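PDB 2XCB: regulatory protein PcrH from Pseudomonas aeruginosa, which binds the chaperone-binding region of the translocator PopD and probably acts as its type III secretion chaperone. Local coordinates for residues G66-A71 and A93-Q98; Y77-D82 and P86-H91; A114-Q119 and A124-A129. All coordinates share one frame; numbering follows the deposited sequence. Where two conformers were deposited one is given.

Contact 1 of 3, residues G66-A71 and A93-Q98; sequences GLYEQA and AECHLQ
Beside C95, which packs on Y68, E94 OE2 takes two hydrogen bonds, one from H91 ND1 a turn earlier on its own helix and one from Q63 NE2, which ties helix 87-98 to helix 52-64. No hydrogen bond crosses the contact itself; the joining is done by an aromatic ring. The CA atoms of Y68 and C95 lie 5.2 Å apart, a short spacing made possible by the small cysteine. Y68 has CG anti to its carbonyl carbon (chi1 -52°), which sends the ring along the partner helix to Q98. There the methylene Q98 CB sits over one face, 3.9 Å from the centroid of the Y68 ring and 14° off the normal, a good CH-pi contact. The opposite face lies against G66 C, toward the rim. C95 SG comes to the ring edge instead, 5.3 Å from the Y68 centroid, and near the ring plane. The same sulfur touches A71 CB at 3.8 Å, and Y68 CB meets C95 CB at 3.9 Å. Alanine and cysteine suit these buried places because they are small, and cysteine's sulfur is polarisable enough to lie at a ring edge, whereas Q98 offers its aliphatic stem at the exposed border. G66, with positive phi, closes helix 52-64 in a Schellman motif before L67, at the N-cap position of helix 68-81. Such antiparallel helix packing, repeated along the chain, is characteristic of a tetratricopeptide-type (TPR) helical array.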
ATOM      1  N   GLY A  66      -7.182  11.421 -17.472  1.00 22.70           N
ATOM      2  CA  GLY A  66      -8.309  11.829 -18.337  1.00 23.05           C
ATOM      3  C   GLY A  66      -9.621  11.330 -17.894  1.00 22.12           C
ATOM      4  O   GLY A  66     -10.613  11.367 -18.668  1.00 24.05           O
ATOM      5  N   LEU A  67      -9.714  10.866 -16.645  1.00 21.80           N
ATOM      6  CA  LEU A  67     -10.996  10.413 -16.164  1.00 20.47           C
ATOM      7  C   LEU A  67     -11.691  11.571 -15.431  1.00 19.89           C
ATOM      8  O   LEU A  67     -11.860  11.504 -14.223  1.00 17.06           O
ATOM      9  CB  LEU A  67     -10.817   9.238 -15.159  1.00 22.36           C
ATOM     10  CG  LEU A  67     -10.202   8.025 -15.839  1.00 25.06           C
ATOM     11  CD1 LEU A  67      -9.918   6.943 -14.780  1.00 27.46           C
ATOM     12  CD2 LEU A  67     -11.172   7.493 -16.970  1.00 27.82           C
ATOM     13  N   TYR A  68     -12.133  12.611 -16.150  1.00 19.28           N
ATOM     14  CA  TYR A  68     -12.584  13.822 -15.480  1.00 20.02           C
ATOM     15  C   TYR A  68     -13.837  13.690 -14.617  1.00 20.23           C
ATOM     16  O   TYR A  68     -13.921  14.300 -13.584  1.00 20.31           O
ATOM     17  CB  TYR A  68     -12.749  14.953 -16.518  1.00 19.76           C
ATOM     18  CG  TYR A  68     -11.529  15.134 -17.339  1.00 20.70           C
ATOM     19  CD1 TYR A  68     -10.410  15.703 -16.775  1.00 18.89           C
ATOM     20  CD2 TYR A  68     -11.468  14.686 -18.685  1.00 23.35           C
ATOM     21  CE1 TYR A  68      -9.271  15.873 -17.496  1.00 24.95           C
ATOM     22  CE2 TYR A  68     -10.314  14.841 -19.433  1.00 24.72           C
ATOM     23  CZ  TYR A  68      -9.228  15.464 -18.814  1.00 25.63           C
ATOM     24  OH  TYR A  68      -8.085  15.659 -19.461  1.00 27.16           O
ATOM     25  N   GLU A  69     -14.826  12.935 -15.072  1.00 20.38           N
ATOM     26  CA  GLU A  69     -16.045  12.764 -14.290  0.50 21.29           C
ATOM     27  C   GLU A  69     -15.729  12.031 -12.954  1.00 22.20           C
ATOM     28  O   GLU A  69     -16.226  12.429 -11.876  1.00 21.59           O
ATOM     29  CB  GLU A  69     -17.091  12.000 -15.095  0.50 21.91           C
ATOM     30  CG  GLU A  69     -17.488  12.682 -16.376  0.50 23.22           C
ATOM     31  CD  GLU A  69     -18.625  13.673 -16.200  0.50 28.06           C
ATOM     32  OE1 GLU A  69     -18.916  14.100 -15.047  0.50 27.08           O
ATOM     33  OE2 GLU A  69     -19.221  14.031 -17.250  0.50 30.52           O
ATOM     34  N   GLN A  70     -14.886  11.001 -12.997  1.00 22.04           N
ATOM     35  CA  GLN A  70     -14.507  10.311 -11.730  1.00 22.91           C
ATOM     36  C   GLN A  70     -13.630  11.196 -10.851  1.00 20.03           C
ATOM     37  O   GLN A  70     -13.760  11.152  -9.610  1.00 20.53           O
ATOM     38  CB  GLN A  70     -13.781   9.014 -12.009  1.00 23.10           C
ATOM     39  CG  GLN A  70     -14.662   8.020 -12.747  1.00 28.98           C
ATOM     40  CD  GLN A  70     -13.951   6.661 -12.851  1.00 35.88           C
ATOM     41  OE1 GLN A  70     -13.308   6.244 -11.909  1.00 40.92           O
ATOM     42  NE2 GLN A  70     -14.047   6.005 -13.979  1.00 38.29           N
ATOM     43  N   ALA A  71     -12.799  12.048 -11.479  1.00 19.37           N
ATOM     44  CA  ALA A  71     -11.989  13.040 -10.734  1.00 17.99           C
ATOM     45  C   ALA A  71     -12.922  14.005 -10.050  1.00 18.31           C
ATOM     46  O   ALA A  71     -12.779  14.269  -8.857  1.00 18.37           O
ATOM     47  CB  ALA A  71     -10.972  13.812 -11.665  1.00 16.33           C
ATOM     48  N   ALA A  93     -12.489  22.640 -11.325  1.00 17.32           N
ATOM     49  CA  ALA A  93     -12.767  23.605 -12.399  1.00 18.25           C
ATOM     50  C   ALA A  93     -11.993  23.206 -13.662  1.00 19.75           C
ATOM     51  O   ALA A  93     -12.522  23.275 -14.763  1.00 16.49           O
ATOM     52  CB  ALA A  93     -12.387  25.000 -11.908  1.00 15.95           C
ATOM     53  N   GLU A  94     -10.721  22.779 -13.510  1.00 19.01           N
ATOM     54  CA  GLU A  94     -10.006  22.245 -14.683  1.00 19.25           C
ATOM     55  C   GLU A  94     -10.692  21.071 -15.401  1.00 20.09           C
ATOM     56  O   GLU A  94     -10.708  20.963 -16.686  1.00 18.60           O
ATOM     57  CB  GLU A  94      -8.604  21.816 -14.300  1.00 20.83           C
ATOM     58  CG  GLU A  94      -7.735  22.998 -13.875  1.00 20.64           C
ATOM     59  CD  GLU A  94      -6.381  22.537 -13.412  1.00 29.20           C
ATOM     60  OE1 GLU A  94      -5.445  23.333 -13.632  1.00 29.77           O
ATOM     61  OE2 GLU A  94      -6.253  21.381 -12.866  1.00 23.59           O
ATOM     62  N   CYS A  95     -11.239  20.155 -14.591  1.00 18.81           N
ATOM     63  CA  CYS A  95     -11.946  19.008 -15.128  1.00 18.35           C
ATOM     64  C   CYS A  95     -13.212  19.524 -15.811  1.00 19.14           C
ATOM     65  O   CYS A  95     -13.517  19.025 -16.870  1.00 20.98           O
ATOM     66  CB  CYS A  95     -12.354  17.971 -14.033  1.00 17.95           C
ATOM     67  SG  CYS A  95     -10.852  17.270 -13.156  1.00 20.28           S
ATOM     68  N   HIS A  96     -13.944  20.467 -15.207  1.00 18.72           N
ATOM     69  CA  HIS A  96     -15.154  20.941 -15.857  1.00 19.00           C
ATOM     70  C   HIS A  96     -14.829  21.538 -17.232  1.00 20.02           C
ATOM     71  O   HIS A  96     -15.565  21.380 -18.203  1.00 20.50           O
ATOM     72  CB  HIS A  96     -15.815  22.013 -15.004  1.00 19.98           C
ATOM     73  CG  HIS A  96     -16.591  21.490 -13.834  1.00 19.99           C
ATOM     74  ND1 HIS A  96     -17.609  20.576 -13.965  1.00 19.29           N
ATOM     75  CD2 HIS A  96     -16.455  21.714 -12.504  1.00 20.48           C
ATOM     76  CE1 HIS A  96     -18.149  20.341 -12.776  1.00 22.24           C
ATOM     77  NE2 HIS A  96     -17.469  21.026 -11.871  1.00 22.51           N
ATOM     78  N   LEU A  97     -13.720  22.249 -17.293  1.00 20.04           N
ATOM     79  CA  LEU A  97     -13.262  22.913 -18.523  1.00 21.57           C
ATOM     80  C   LEU A  97     -12.974  21.875 -19.590  1.00 22.11           C
ATOM     81  O   LEU A  97     -13.511  21.941 -20.717  1.00 21.33           O
ATOM     82  CB  LEU A  97     -11.986  23.714 -18.195  1.00 22.07           C
ATOM     83  CG  LEU A  97     -11.939  25.231 -18.232  1.00 28.52           C
ATOM     84  CD1 LEU A  97     -10.465  25.676 -18.553  1.00 25.25           C
ATOM     85  CD2 LEU A  97     -12.903  25.777 -19.319  1.00 24.23           C
ATOM     86  N   GLN A  98     -12.237  20.829 -19.223  1.00 21.00           N
ATOM     87  CA  GLN A  98     -11.954  19.759 -20.202  0.50 21.77           C
ATOM     88  C   GLN A  98     -13.227  19.024 -20.618  1.00 22.26           C
ATOM     89  O   GLN A  98     -13.314  18.484 -21.746  1.00 23.41           O
ATOM     90  CB  GLN A  98     -10.807  18.820 -19.757  0.50 21.70           C
ATOM     91  CG  GLN A  98      -9.446  19.523 -19.598  0.50 20.06           C
ATOM     92  CD  GLN A  98      -9.046  20.466 -20.783  0.50 22.72           C
ATOM     93  OE1 GLN A  98      -8.844  20.010 -21.917  0.50 20.38           O
ATOM     94  NE2 GLN A  98      -8.932  21.791 -20.497  0.50 22.30           N
TER

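Contact 2 of 3, residues Y77-D82 and P86-H91; sequences YGALMD and PRFPFH
The backbones come together at A79 and F88, whose CA atoms are 5.6 Å apart, as the end of helix 68-81 turns through a short connection into the antiparallel helix 87-98. This is a helical hairpin of the TPR-type array, and one aromatic side chain fills the angle between its arms. With chi1 at -70° the ring of F88 swings to the backbone N side and lies flat on the neighbouring helix, one face toward the peptide link between G78 and A79. G78 C and A79 N both stand 3.6 Å above the F88 ring plane, over its centre, so a backbone unit rather than a side chain covers the face. Glycine suits position 78 because, with no side chain, it lets the ring come right down on the helix; G78 CA makes a CH-pi contact 3.8 Å from the F88 centroid. A79 adds a small methyl, its CB 3.7 Å from F88 CB. D82, where the helix ends, contributes only a loose approach to the ring, and its OD1 is bonded to N84 N in the connecting turn. A52 and L56 of helix 52-64 also touch the F88 side chain, while R87 and H91 turn to the bound peptide. G78 O, still holding D82 N at 2.9 Å, also lies over the F88 face, with F88 CE2 3.5 Å from this oxygen.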
ATOM      1  N   TYR A  77     -16.195  15.102  -3.008  1.00 19.57           N
ATOM      2  CA  TYR A  77     -16.193  14.588  -1.614  1.00 19.25           C
ATOM      3  C   TYR A  77     -15.072  15.230  -0.773  1.00 18.58           C
ATOM      4  O   TYR A  77     -15.276  15.717   0.349  1.00 18.74           O
ATOM      5  CB  TYR A  77     -16.153  13.064  -1.589  1.00 19.59           C
ATOM      6  CG  TYR A  77     -16.251  12.543  -0.182  1.00 19.64           C
ATOM      7  CD1 TYR A  77     -17.478  12.369   0.446  1.00 20.29           C
ATOM      8  CD2 TYR A  77     -15.095  12.214   0.541  1.00 22.46           C
ATOM      9  CE1 TYR A  77     -17.585  11.857   1.799  1.00 18.77           C
ATOM     10  CE2 TYR A  77     -15.200  11.718   1.904  1.00 18.00           C
ATOM     11  CZ  TYR A  77     -16.438  11.538   2.498  1.00 21.16           C
ATOM     12  OH  TYR A  77     -16.506  11.093   3.826  1.00 22.20           O
ATOM     13  N   GLY A  78     -13.887  15.298  -1.340  1.00 19.98           N
ATOM     14  CA  GLY A  78     -12.815  15.924  -0.625  1.00 18.59           C
ATOM     15  C   GLY A  78     -13.170  17.312  -0.087  1.00 20.35           C
ATOM     16  O   GLY A  78     -12.844  17.682   1.055  1.00 20.01           O
ATOM     17  N   ALA A  79     -13.722  18.152  -0.965  1.00 20.09           N
ATOM     18  CA  ALA A  79     -14.148  19.498  -0.620  1.00 19.25           C
ATOM     19  C   ALA A  79     -15.124  19.488   0.566  1.00 20.52           C
ATOM     20  O   ALA A  79     -15.113  20.433   1.355  1.00 20.95           O
ATOM     21  CB  ALA A  79     -14.789  20.165  -1.889  1.00 18.34           C
ATOM     22  N   LEU A  80     -15.984  18.450   0.685  1.00 20.24           N
ATOM     23  CA  LEU A  80     -16.817  18.271   1.888  1.00 21.84           C
ATOM     24  C   LEU A  80     -15.980  18.016   3.193  1.00 22.64           C
ATOM     25  O   LEU A  80     -16.366  18.457   4.309  1.00 22.22           O
ATOM     26  CB  LEU A  80     -17.786  17.139   1.660  1.00 22.22           C
ATOM     27  CG  LEU A  80     -19.166  17.443   1.120  1.00 25.84           C
ATOM     28  CD1 LEU A  80     -19.402  18.834   0.545  1.00 26.44           C
ATOM     29  CD2 LEU A  80     -19.664  16.324   0.233  1.00 23.17           C
ATOM     30  N   MET A  81     -14.838  17.355   3.037  1.00 22.00           N
ATOM     31  CA  MET A  81     -13.962  17.024   4.133  1.00 22.93           C
ATOM     32  C   MET A  81     -13.061  18.172   4.545  1.00 24.75           C
ATOM     33  O   MET A  81     -12.630  18.208   5.695  1.00 25.82           O
ATOM     34  CB  MET A  81     -13.126  15.783   3.779  1.00 23.91           C
ATOM     35  CG  MET A  81     -13.993  14.582   3.450  1.00 21.97           C
ATOM     36  SD  MET A  81     -14.895  13.988   4.856  1.00 24.89           S
ATOM     37  CE  MET A  81     -16.602  14.498   4.356  1.00 19.82           C
ATOM     38  N   ASP A  82     -12.712  19.095   3.637  1.00 23.96           N
ATOM     39  CA  ASP A  82     -11.953  20.265   4.069  1.00 23.73           C
ATOM     40  C   ASP A  82     -12.503  21.482   3.299  1.00 23.86           C
ATOM     41  O   ASP A  82     -12.093  21.741   2.170  1.00 23.01           O
ATOM     42  CB  ASP A  82     -10.458  20.098   3.819  1.00 24.09           C
ATOM     43  CG  ASP A  82      -9.660  21.330   4.265  1.00 26.58           C
ATOM     44  OD1 ASP A  82     -10.288  22.348   4.536  1.00 26.04           O
ATOM     45  OD2 ASP A  82      -8.433  21.278   4.331  1.00 28.37           O
ATOM     46  N   PRO A  86      -8.502  25.175  -1.237  1.00 21.70           N
ATOM     47  CA  PRO A  86      -8.711  25.745  -2.588  1.00 20.38           C
ATOM     48  C   PRO A  86      -8.402  24.752  -3.701  1.00 20.29           C
ATOM     49  O   PRO A  86      -8.950  24.904  -4.810  1.00 20.77           O
ATOM     50  CB  PRO A  86      -7.725  26.925  -2.621  1.00 20.46           C
ATOM     51  CG  PRO A  86      -6.645  26.488  -1.646  1.00 23.07           C
ATOM     52  CD  PRO A  86      -7.426  25.880  -0.522  1.00 21.46           C
ATOM     53  N   ARG A  87      -7.576  23.714  -3.449  1.00 18.88           N
ATOM     54  CA  ARG A  87      -7.234  22.759  -4.509  0.99 17.64           C
ATOM     55  C   ARG A  87      -8.436  22.006  -5.066  1.00 18.75           C
ATOM     56  O   ARG A  87      -8.465  21.707  -6.240  1.00 19.32           O
ATOM     57  CB  ARG A  87      -6.159  21.776  -4.088  1.00 18.63           C
ATOM     58  CG  ARG A  87      -4.797  22.432  -4.098  1.00 19.76           C
ATOM     59  CD  ARG A  87      -3.626  21.601  -3.366  1.00 22.68           C
ATOM     60  NE  ARG A  87      -3.832  21.538  -1.923  1.00 25.33           N
ATOM     61  CZ  ARG A  87      -3.011  20.923  -1.048  1.00 29.67           C
ATOM     62  NH1 ARG A  87      -1.941  20.239  -1.477  1.00 27.19           N
ATOM     63  NH2 ARG A  87      -3.291  20.964   0.263  1.00 28.33           N
ATOM     64  N   PHE A  88      -9.389  21.668  -4.216  1.00 17.30           N
ATOM     65  CA  PHE A  88     -10.549  20.941  -4.683  1.00 17.29           C
ATOM     66  C   PHE A  88     -11.293  21.716  -5.756  1.00 16.68           C
ATOM     67  O   PHE A  88     -11.461  21.198  -6.837  1.00 18.50           O
ATOM     68  CB  PHE A  88     -11.435  20.562  -3.491  1.00 17.38           C
ATOM     69  CG  PHE A  88     -10.801  19.464  -2.589  1.00 20.38           C
ATOM     70  CD1 PHE A  88     -10.500  18.193  -3.122  1.00 21.30           C
ATOM     71  CD2 PHE A  88     -10.417  19.762  -1.266  1.00 22.28           C
ATOM     72  CE1 PHE A  88      -9.956  17.152  -2.314  1.00 21.74           C
ATOM     73  CE2 PHE A  88      -9.835  18.783  -0.431  1.00 23.77           C
ATOM     74  CZ  PHE A  88      -9.599  17.441  -0.967  1.00 25.61           C
ATOM     75  N   PRO A  89     -11.787  22.949  -5.461  1.00 16.35           N
ATOM     76  CA  PRO A  89     -12.618  23.562  -6.550  1.00 16.19           C
ATOM     77  C   PRO A  89     -11.747  23.991  -7.721  1.00 15.91           C
ATOM     78  O   PRO A  89     -12.149  23.968  -8.830  1.00 14.78           O
ATOM     79  CB  PRO A  89     -13.215  24.815  -5.856  1.00 15.55           C
ATOM     80  CG  PRO A  89     -12.476  24.979  -4.562  1.00 16.30           C
ATOM     81  CD  PRO A  89     -12.102  23.556  -4.159  1.00 13.90           C
ATOM     82  N   PHE A  90     -10.493  24.291  -7.449  1.00 13.48           N
ATOM     83  CA  PHE A  90      -9.595  24.659  -8.526  1.00 16.18           C
ATOM     84  C   PHE A  90      -9.404  23.486  -9.516  1.00 17.88           C
ATOM     85  O   PHE A  90      -9.689  23.660 -10.744  1.00 18.04           O
ATOM     86  CB  PHE A  90      -8.204  25.141  -7.962  1.00 14.39           C
ATOM     87  CG  PHE A  90      -7.218  25.582  -9.056  1.00 20.32           C
ATOM     88  CD1 PHE A  90      -7.272  26.875  -9.595  1.00 22.57           C
ATOM     89  CD2 PHE A  90      -6.249  24.668  -9.585  1.00 21.55           C
ATOM     90  CE1 PHE A  90      -6.378  27.302 -10.624  1.00 19.66           C
ATOM     91  CE2 PHE A  90      -5.400  25.042 -10.619  1.00 20.70           C
ATOM     92  CZ  PHE A  90      -5.476  26.397 -11.158  1.00 21.68           C
ATOM     93  N   HIS A  91      -8.976  22.294  -9.027  1.00 15.47           N
ATOM     94  CA  HIS A  91      -8.763  21.216  -9.959  1.00 14.55           C
ATOM     95  C   HIS A  91     -10.072  20.689 -10.520  1.00 15.04           C
ATOM     96  O   HIS A  91     -10.075  20.211 -11.636  1.00 14.18           O
ATOM     97  CB  HIS A  91      -7.935  20.090  -9.356  1.00 15.88           C
ATOM     98  CG  HIS A  91      -6.532  20.592  -9.039  1.00  8.63           C
ATOM     99  ND1 HIS A  91      -5.723  21.079 -10.040  1.00 14.90           N
ATOM    100  CD2 HIS A  91      -5.913  20.891  -7.869  1.00 22.23           C
ATOM    101  CE1 HIS A  91      -4.587  21.566  -9.502  1.00 14.72           C
ATOM    102  NE2 HIS A  91      -4.684  21.459  -8.180  1.00 13.56           N
TER

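Contact 3 of 3, residues A114-Q119 and A124-A129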
ATOM      1  N   ALA A 114     -11.566  32.507  -3.877  1.00 20.42           N
ATOM      2  CA  ALA A 114     -12.004  32.934  -2.541  1.00 22.94           C
ATOM      3  C   ALA A 114     -11.268  32.154  -1.440  1.00 23.35           C
ATOM      4  O   ALA A 114     -10.783  32.774  -0.470  1.00 24.37           O
ATOM      5  CB  ALA A 114     -13.476  32.750  -2.417  1.00 20.98           C
ATOM      6  N   LEU A 115     -11.166  30.817  -1.590  1.00 23.00           N
ATOM      7  CA  LEU A 115     -10.500  30.010  -0.540  1.00 22.82           C
ATOM      8  C   LEU A 115      -9.025  30.339  -0.509  1.00 21.93           C
ATOM      9  O   LEU A 115      -8.450  30.510   0.569  1.00 21.96           O
ATOM     10  CB  LEU A 115     -10.712  28.495  -0.729  1.00 22.77           C
ATOM     11  CG  LEU A 115     -12.171  28.039  -0.715  1.00 25.17           C
ATOM     12  CD1 LEU A 115     -12.310  26.543  -0.862  1.00 24.64           C
ATOM     13  CD2 LEU A 115     -12.745  28.386   0.620  1.00 26.74           C
ATOM     14  N   ALA A 116      -8.400  30.445  -1.684  1.00 21.67           N
ATOM     15  CA  ALA A 116      -6.949  30.698  -1.709  1.00 23.20           C
ATOM     16  C   ALA A 116      -6.665  32.118  -1.213  1.00 24.44           C
ATOM     17  O   ALA A 116      -5.702  32.314  -0.486  1.00 24.70           O
ATOM     18  CB  ALA A 116      -6.316  30.426  -3.115  1.00 23.01           C
ATOM     19  N   ALA A 117      -7.535  33.099  -1.531  1.00 24.36           N
ATOM     20  CA  ALA A 117      -7.301  34.481  -1.022  1.00 25.71           C
ATOM     21  C   ALA A 117      -7.255  34.577   0.521  1.00 25.56           C
ATOM     22  O   ALA A 117      -6.594  35.441   1.067  1.00 25.99           O
ATOM     23  CB  ALA A 117      -8.330  35.516  -1.613  1.00 24.10           C
ATOM     24  N   ALA A 118      -7.959  33.707   1.220  1.00 26.02           N
ATOM     25  CA  ALA A 118      -7.997  33.795   2.649  1.00 28.16           C
ATOM     26  C   ALA A 118      -6.750  33.184   3.366  1.00 31.12           C
ATOM     27  O   ALA A 118      -6.697  33.190   4.589  1.00 31.42           O
ATOM     28  CB  ALA A 118      -9.254  33.149   3.150  1.00 29.17           C
ATOM     29  N   GLN A 119      -5.800  32.613   2.625  1.00 33.38           N
ATOM     30  CA  GLN A 119      -4.690  31.865   3.253  1.00 36.73           C
ATOM     31  C   GLN A 119      -3.348  32.217   2.621  1.00 38.26           C
ATOM     32  O   GLN A 119      -3.157  31.966   1.450  1.00 38.81           O
ATOM     33  CB  GLN A 119      -4.977  30.348   3.184  1.00 37.63           C
ATOM     34  CG  GLN A 119      -6.331  29.962   3.841  1.00 41.26           C
ATOM     35  CD  GLN A 119      -6.874  28.573   3.457  1.00 47.19           C
ATOM     36  OE1 GLN A 119      -6.211  27.553   3.726  1.00 49.14           O
ATOM     37  NE2 GLN A 119      -8.107  28.525   2.850  1.00 42.52           N
ATOM     38  N   ALA A 124       0.068  31.963  -4.619  1.00 38.95           N
ATOM     39  CA  ALA A 124       0.241  31.661  -6.052  1.00 37.46           C
ATOM     40  C   ALA A 124      -1.049  31.079  -6.681  1.00 35.46           C
ATOM     41  O   ALA A 124      -1.418  31.420  -7.811  1.00 36.17           O
ATOM     42  CB  ALA A 124       1.426  30.703  -6.261  1.00 37.12           C
ATOM     43  N   LEU A 125      -1.725  30.200  -5.948  1.00 32.55           N
ATOM     44  CA  LEU A 125      -2.938  29.557  -6.418  1.00 31.19           C
ATOM     45  C   LEU A 125      -4.068  30.575  -6.586  1.00 29.31           C
ATOM     46  O   LEU A 125      -4.798  30.479  -7.564  1.00 28.66           O
ATOM     47  CB  LEU A 125      -3.384  28.402  -5.478  1.00 30.60           C
ATOM     48  CG  LEU A 125      -4.494  27.436  -5.956  1.00 30.22           C
ATOM     49  CD1 LEU A 125      -4.126  26.798  -7.279  1.00 26.11           C
ATOM     50  CD2 LEU A 125      -4.810  26.347  -4.920  1.00 26.08           C
ATOM     51  N   ALA A 126      -4.192  31.510  -5.645  1.00 28.63           N
ATOM     52  CA  ALA A 126      -5.176  32.578  -5.705  1.00 28.93           C
ATOM     53  C   ALA A 126      -5.044  33.347  -7.033  1.00 29.42           C
ATOM     54  O   ALA A 126      -6.024  33.536  -7.727  1.00 28.18           O
ATOM     55  CB  ALA A 126      -5.071  33.504  -4.527  1.00 30.23           C
ATOM     56  N   ALA A 127      -3.826  33.717  -7.400  1.00 28.60           N
ATOM     57  CA  ALA A 127      -3.560  34.403  -8.672  1.00 29.26           C
ATOM     58  C   ALA A 127      -3.878  33.531  -9.872  1.00 27.86           C
ATOM     59  O   ALA A 127      -4.460  34.003 -10.849  1.00 28.56           O
ATOM     60  CB  ALA A 127      -2.106  34.868  -8.712  1.00 30.92           C
ATOM     61  N   ARG A 128      -3.581  32.232  -9.793  1.00 26.46           N
ATOM     62  CA  ARG A 128      -3.934  31.324 -10.892  1.00 25.55           C
ATOM     63  C   ARG A 128      -5.425  31.165 -11.016  1.00 25.00           C
ATOM     64  O   ARG A 128      -5.906  31.084 -12.119  1.00 24.76           O
ATOM     65  CB  ARG A 128      -3.353  29.907 -10.732  1.00 26.29           C
ATOM     66  CG  ARG A 128      -1.841  29.768 -10.968  1.00 28.58           C
ATOM     67  CD  ARG A 128      -1.412  28.301 -10.672  1.00 32.87           C
ATOM     68  NE  ARG A 128      -1.786  27.381 -11.747  1.00 36.26           N
ATOM     69  CZ  ARG A 128      -1.887  26.060 -11.627  1.00 35.89           C
ATOM     70  NH1 ARG A 128      -1.688  25.455 -10.456  1.00 35.26           N
ATOM     71  NH2 ARG A 128      -2.194  25.347 -12.700  1.00 36.87           N
ATOM     72  N   ALA A 129      -6.127  31.054  -9.889  1.00 24.50           N
ATOM     73  CA  ALA A 129      -7.552  30.894  -9.894  1.00 24.28           C
ATOM     74  C   ALA A 129      -8.184  32.156 -10.511  1.00 23.90           C
ATOM     75  O   ALA A 129      -9.155  32.059 -11.245  1.00 25.81           O
ATOM     76  CB  ALA A 129      -8.047  30.652  -8.476  1.00 23.09           C
TER
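A116 and A126 meet where helix 102-117 ends and helix 123-140 has just begun, with 4.8 Å between their CA atoms. The apolar contacts carry the pairing. A116 CB and A126 CB touch methyl to methyl at 3.6 Å, and the A116 methyl also presses on the backbone of the other helix, 3.5 Å from A126 N. In return the A126 methyl reaches 3.9 Å from A117 N, so each alanine packs against the main chain opposite it. L125 joins at the side: its CB lies 4.3 Å from A116 CB, while its branched end, with CG anti to the backbone N (chi1 -169°), is carried toward P86, R87 and F90 of the preceding hairpin. The longer leucine thus reaches residues of the neighbouring hairpin, where alanine suits the point of closest approach. A116 is further enclosed by P86 and H122.

Hydrogen bonds are confined to each segment or lead outside the pair. At the end of helix 102-117, A118 N and Q119 N bond back to L115 O and A116 O, a three-residue span that tightens the last turn. Q119 NE2 makes a weak, strongly bent bond to L115 O, 3.0 Å long with an angle of 123° at the hydrogen, and also hydrogen-bonds to N84 O, which ties this exit to the turn before helix 87-98. R128, on another face, makes weak, long ion pairs with E94 and with an acidic side chain of the bound peptide.

With no polar bond or charge pair between the segments, their cohesion rests on the fit of small apolar groups: alanine at both crossing positions lets the two helices come close, and the polar side chains are left to connect the pair to its neighbours.

How the contacts relate
Contacts 1 and 2 lie toward the two ends of one antiparallel pair, helices 68-81 and 87-98, with centres about 13 Å apart; together they join that pair near both ends. Contact 3 joins the next two helices, its centre about 13 Å from that of contact 2 and about 20 Å from that of contact 1. Segment 86-91 bridges the two pairs: F90 CZ packs 3.6 Å from R128 CZ, and P86 CG lies 3.8 Å from L125 CD2. R87 and H91 of the same segment hydrogen-bond to the PopD peptide, and E94 of contact 1 bonds to H91 ND1, in the second shell.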